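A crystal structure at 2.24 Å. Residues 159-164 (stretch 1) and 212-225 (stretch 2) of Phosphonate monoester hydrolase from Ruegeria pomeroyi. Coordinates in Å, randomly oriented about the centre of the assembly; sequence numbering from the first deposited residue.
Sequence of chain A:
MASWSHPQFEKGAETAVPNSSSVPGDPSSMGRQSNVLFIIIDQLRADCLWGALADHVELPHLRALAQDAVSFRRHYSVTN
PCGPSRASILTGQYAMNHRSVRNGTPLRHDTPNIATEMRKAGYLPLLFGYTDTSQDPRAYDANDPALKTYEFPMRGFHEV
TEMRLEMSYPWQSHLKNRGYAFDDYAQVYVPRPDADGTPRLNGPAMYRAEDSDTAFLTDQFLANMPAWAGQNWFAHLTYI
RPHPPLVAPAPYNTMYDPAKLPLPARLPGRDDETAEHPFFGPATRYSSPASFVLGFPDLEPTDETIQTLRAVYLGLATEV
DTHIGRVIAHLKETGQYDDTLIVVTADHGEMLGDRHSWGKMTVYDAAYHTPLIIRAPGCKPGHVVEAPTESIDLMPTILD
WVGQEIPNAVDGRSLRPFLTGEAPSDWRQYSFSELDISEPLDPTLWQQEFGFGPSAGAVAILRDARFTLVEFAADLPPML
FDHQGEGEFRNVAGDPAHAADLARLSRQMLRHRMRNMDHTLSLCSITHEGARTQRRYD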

# COMPACT_ATOMS: atom_id res chain seq x y z
N GLU A 159 -18.14 8.40 -10.91
CA GLU A 159 -18.75 8.55 -12.21
C GLU A 159 -20.25 8.29 -12.18
O GLU A 159 -20.68 7.20 -11.81
CB GLU A 159 -18.04 7.64 -13.22
CG GLU A 159 -18.34 7.97 -14.66
CD GLU A 159 -17.73 6.96 -15.59
OE1 GLU A 159 -18.21 5.81 -15.60
OE2 GLU A 159 -16.77 7.31 -16.32
N VAL A 160 -21.04 9.31 -12.55
CA VAL A 160 -22.50 9.26 -12.65
C VAL A 160 -22.88 8.90 -14.11
O VAL A 160 -23.68 7.99 -14.33
CB VAL A 160 -23.18 10.57 -12.16
CG1 VAL A 160 -24.68 10.37 -12.01
CG2 VAL A 160 -22.57 11.04 -10.84
N THR A 161 -22.26 9.59 -15.10
CA THR A 161 -22.44 9.36 -16.53
C THR A 161 -21.08 9.32 -17.19
O THR A 161 -20.32 10.29 -17.09
CB THR A 161 -23.33 10.44 -17.16
OG1 THR A 161 -24.57 10.50 -16.47
CG2 THR A 161 -23.57 10.20 -18.69
N GLU A 162 -20.80 8.20 -17.89
CA GLU A 162 -19.58 7.99 -18.66
C GLU A 162 -19.81 8.66 -20.02
O GLU A 162 -20.77 8.35 -20.73
CB GLU A 162 -19.29 6.48 -18.84
CG GLU A 162 -18.09 6.16 -19.74
CD GLU A 162 -18.40 6.00 -21.22
OE1 GLU A 162 -19.27 5.16 -21.56
OE2 GLU A 162 -17.78 6.72 -22.04
N MET A 163 -18.90 9.55 -20.40
CA MET A 163 -18.99 10.26 -21.67
C MET A 163 -17.60 10.67 -22.15
O MET A 163 -17.26 11.85 -22.19
CB MET A 163 -19.99 11.42 -21.61
CG MET A 163 -20.27 12.08 -22.97
SD MET A 163 -21.92 11.81 -23.67
CE MET A 163 -22.81 12.02 -22.39
N ARG A 164 -16.82 9.65 -22.54
CA ARG A 164 -15.51 9.81 -23.12
C ARG A 164 -15.71 9.64 -24.63
O ARG A 164 -16.45 8.75 -25.05
CB ARG A 164 -14.53 8.74 -22.59
CG ARG A 164 -14.60 8.54 -21.09
CD ARG A 164 -14.09 7.16 -20.74
NE ARG A 164 -14.78 6.65 -19.55
CZ ARG A 164 -14.46 5.53 -18.92
NH1 ARG A 164 -13.44 4.79 -19.35
NH2 ARG A 164 -15.15 5.13 -17.87
N SER A 212 -28.33 14.92 -29.40
CA SER A 212 -26.90 15.18 -29.53
C SER A 212 -26.11 14.81 -28.27
O SER A 212 -26.69 14.66 -27.20
CB SER A 212 -26.64 16.63 -29.91
OG SER A 212 -26.55 17.49 -28.78
N ASP A 213 -24.80 14.67 -28.43
CA ASP A 213 -23.85 14.39 -27.35
C ASP A 213 -23.91 15.47 -26.25
O ASP A 213 -24.00 15.11 -25.08
CB ASP A 213 -22.42 14.20 -27.91
CG ASP A 213 -21.92 15.19 -28.96
OD1 ASP A 213 -22.69 16.13 -29.33
OD2 ASP A 213 -20.76 15.04 -29.40
N THR A 214 -23.95 16.79 -26.66
CA THR A 214 -24.09 17.96 -25.77
C THR A 214 -25.40 17.91 -24.98
O THR A 214 -25.36 18.08 -23.76
CB THR A 214 -23.96 19.27 -26.58
OG1 THR A 214 -22.69 19.28 -27.25
CG2 THR A 214 -24.13 20.53 -25.71
N ALA A 215 -26.55 17.71 -25.68
CA ALA A 215 -27.90 17.66 -25.10
C ALA A 215 -28.03 16.48 -24.13
O ALA A 215 -28.53 16.65 -23.02
CB ALA A 215 -28.95 17.53 -26.20
N PHE A 216 -27.57 15.30 -24.56
CA PHE A 216 -27.61 14.07 -23.78
C PHE A 216 -26.88 14.20 -22.45
O PHE A 216 -27.44 13.78 -21.42
CB PHE A 216 -27.13 12.87 -24.61
CG PHE A 216 -27.07 11.58 -23.84
CD1 PHE A 216 -28.21 10.80 -23.67
CD2 PHE A 216 -25.89 11.19 -23.20
CE1 PHE A 216 -28.17 9.64 -22.89
CE2 PHE A 216 -25.86 10.03 -22.42
CZ PHE A 216 -27.00 9.25 -22.28
N LEU A 217 -25.64 14.76 -22.44
CA LEU A 217 -24.86 14.92 -21.20
C LEU A 217 -25.55 15.87 -20.21
O LEU A 217 -25.63 15.55 -19.03
CB LEU A 217 -23.41 15.36 -21.48
CG LEU A 217 -22.43 15.35 -20.30
CD1 LEU A 217 -22.29 13.96 -19.65
CD2 LEU A 217 -21.10 15.84 -20.73
N THR A 218 -26.10 16.98 -20.72
CA THR A 218 -26.87 17.97 -19.98
C THR A 218 -28.12 17.31 -19.38
O THR A 218 -28.44 17.56 -18.22
CB THR A 218 -27.25 19.16 -20.88
OG1 THR A 218 -26.08 19.57 -21.59
CG2 THR A 218 -27.82 20.34 -20.08
N ASP A 219 -28.80 16.47 -20.19
CA ASP A 219 -29.96 15.71 -19.73
C ASP A 219 -29.60 14.76 -18.59
O ASP A 219 -30.35 14.69 -17.63
CB ASP A 219 -30.62 14.95 -20.90
CG ASP A 219 -31.35 15.80 -21.93
OD1 ASP A 219 -31.58 17.01 -21.65
OD2 ASP A 219 -31.64 15.29 -23.00
N GLN A 220 -28.44 14.09 -18.66
CA GLN A 220 -27.94 13.19 -17.62
C GLN A 220 -27.62 13.92 -16.31
O GLN A 220 -27.96 13.42 -15.23
CB GLN A 220 -26.75 12.34 -18.11
CG GLN A 220 -27.09 11.34 -19.24
CD GLN A 220 -28.47 10.73 -19.16
OE1 GLN A 220 -29.39 11.12 -19.89
NE2 GLN A 220 -28.66 9.79 -18.26
N PHE A 221 -27.04 15.13 -16.41
CA PHE A 221 -26.80 16.04 -15.28
C PHE A 221 -28.14 16.40 -14.61
O PHE A 221 -28.29 16.26 -13.40
CB PHE A 221 -26.08 17.32 -15.77
CG PHE A 221 -25.84 18.36 -14.71
CD1 PHE A 221 -24.67 18.35 -13.95
CD2 PHE A 221 -26.78 19.37 -14.48
CE1 PHE A 221 -24.44 19.33 -12.97
CE2 PHE A 221 -26.56 20.34 -13.48
CZ PHE A 221 -25.40 20.31 -12.74
N LEU A 222 -29.11 16.86 -15.42
CA LEU A 222 -30.45 17.24 -14.94
C LEU A 222 -31.33 16.06 -14.46
O LEU A 222 -32.25 16.27 -13.66
CB LEU A 222 -31.18 18.11 -15.97
CG LEU A 222 -30.50 19.43 -16.33
CD1 LEU A 222 -31.11 20.02 -17.59
CD2 LEU A 222 -30.58 20.42 -15.19
N ALA A 223 -31.02 14.83 -14.91
CA ALA A 223 -31.74 13.62 -14.48
C ALA A 223 -31.18 13.12 -13.14
O ALA A 223 -31.81 12.29 -12.49
CB ALA A 223 -31.60 12.52 -15.54
N ASN A 224 -29.99 13.61 -12.74
CA ASN A 224 -29.30 13.14 -11.54
C ASN A 224 -29.10 14.15 -10.43
O ASN A 224 -28.99 13.76 -9.27
CB ASN A 224 -27.99 12.48 -11.92
CG ASN A 224 -28.16 11.13 -12.56
OD1 ASN A 224 -28.41 10.12 -11.89
ND2 ASN A 224 -27.99 11.08 -13.86
N MET A 225 -29.04 15.45 -10.77
CA MET A 225 -28.84 16.50 -9.76
C MET A 225 -30.00 16.84 -8.82
O MET A 225 -29.69 17.14 -7.67
CB MET A 225 -28.16 17.75 -10.34
CG MET A 225 -26.70 17.51 -10.75
SD MET A 225 -25.55 17.09 -9.40
CE MET A 225 -25.54 15.39 -9.56

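A short, bent segment lies along one flank of a helix; the contact between them is mainly side-chain packing, and no hydrogen bond crosses. Together they bury 338 Å², both sides summed. The chain of stretch 1 turns a corner at Val-160 and Thr-161. Its CA atoms run against the helix in descending order, Val-160 nearest Asn-224 (7.9 Å between CA atoms), Thr-161 nearest Gln-220 (6.8 Å) and Met-163 nearest Leu-217 (7.5 Å), so successive contacts fall about one helical turn apart.

Met-163 covers the most surface. Its CB points toward the helix, and with chi1 t, chi2 off its wells at 111° and chi3 p, Met-163 CE lies 3.3 Å from Phe-216 CD2 and 3.4 Å from Leu-217 CD1, both tight apolar contacts. The methyl meets the Phe-216 ring at its edge, near the ring plane; Met-163 SD, 5.3 Å from the ring centroid, also sits at the edge.

Thr-161 presents both branches to the helix. Thr-161 OG1 packs 3.3 Å from Gln-220 CB, a contact with carbon rather than a hydrogen bond, while Thr-161 CG2 lies 4.1 Å from Leu-217 CD1, which thus touches both Thr-161 and Met-163. Val-160 completes the contact, its CG1 resting 3.6 Å from CG of Asn-224. Asn-224 ND2 donates to Gln-220 O at 2.7 Å, tying the side chain to its own helix.

Several polar groups bond within their own stretch. Ser-212 caps the helix, Ser-212 OG accepting from Ala-215 N at 3.1 Å. The CA-to-CB bond of Glu-162 points away from the helix, and Glu-162 OE2 accepts from Arg-164 N at 3.1 Å; Arg-164 NH2 forms a salt bridge with Glu-159 OE2 at 3.1 Å. Glu-159, Glu-162 and Arg-164 make no contact with stretch 2.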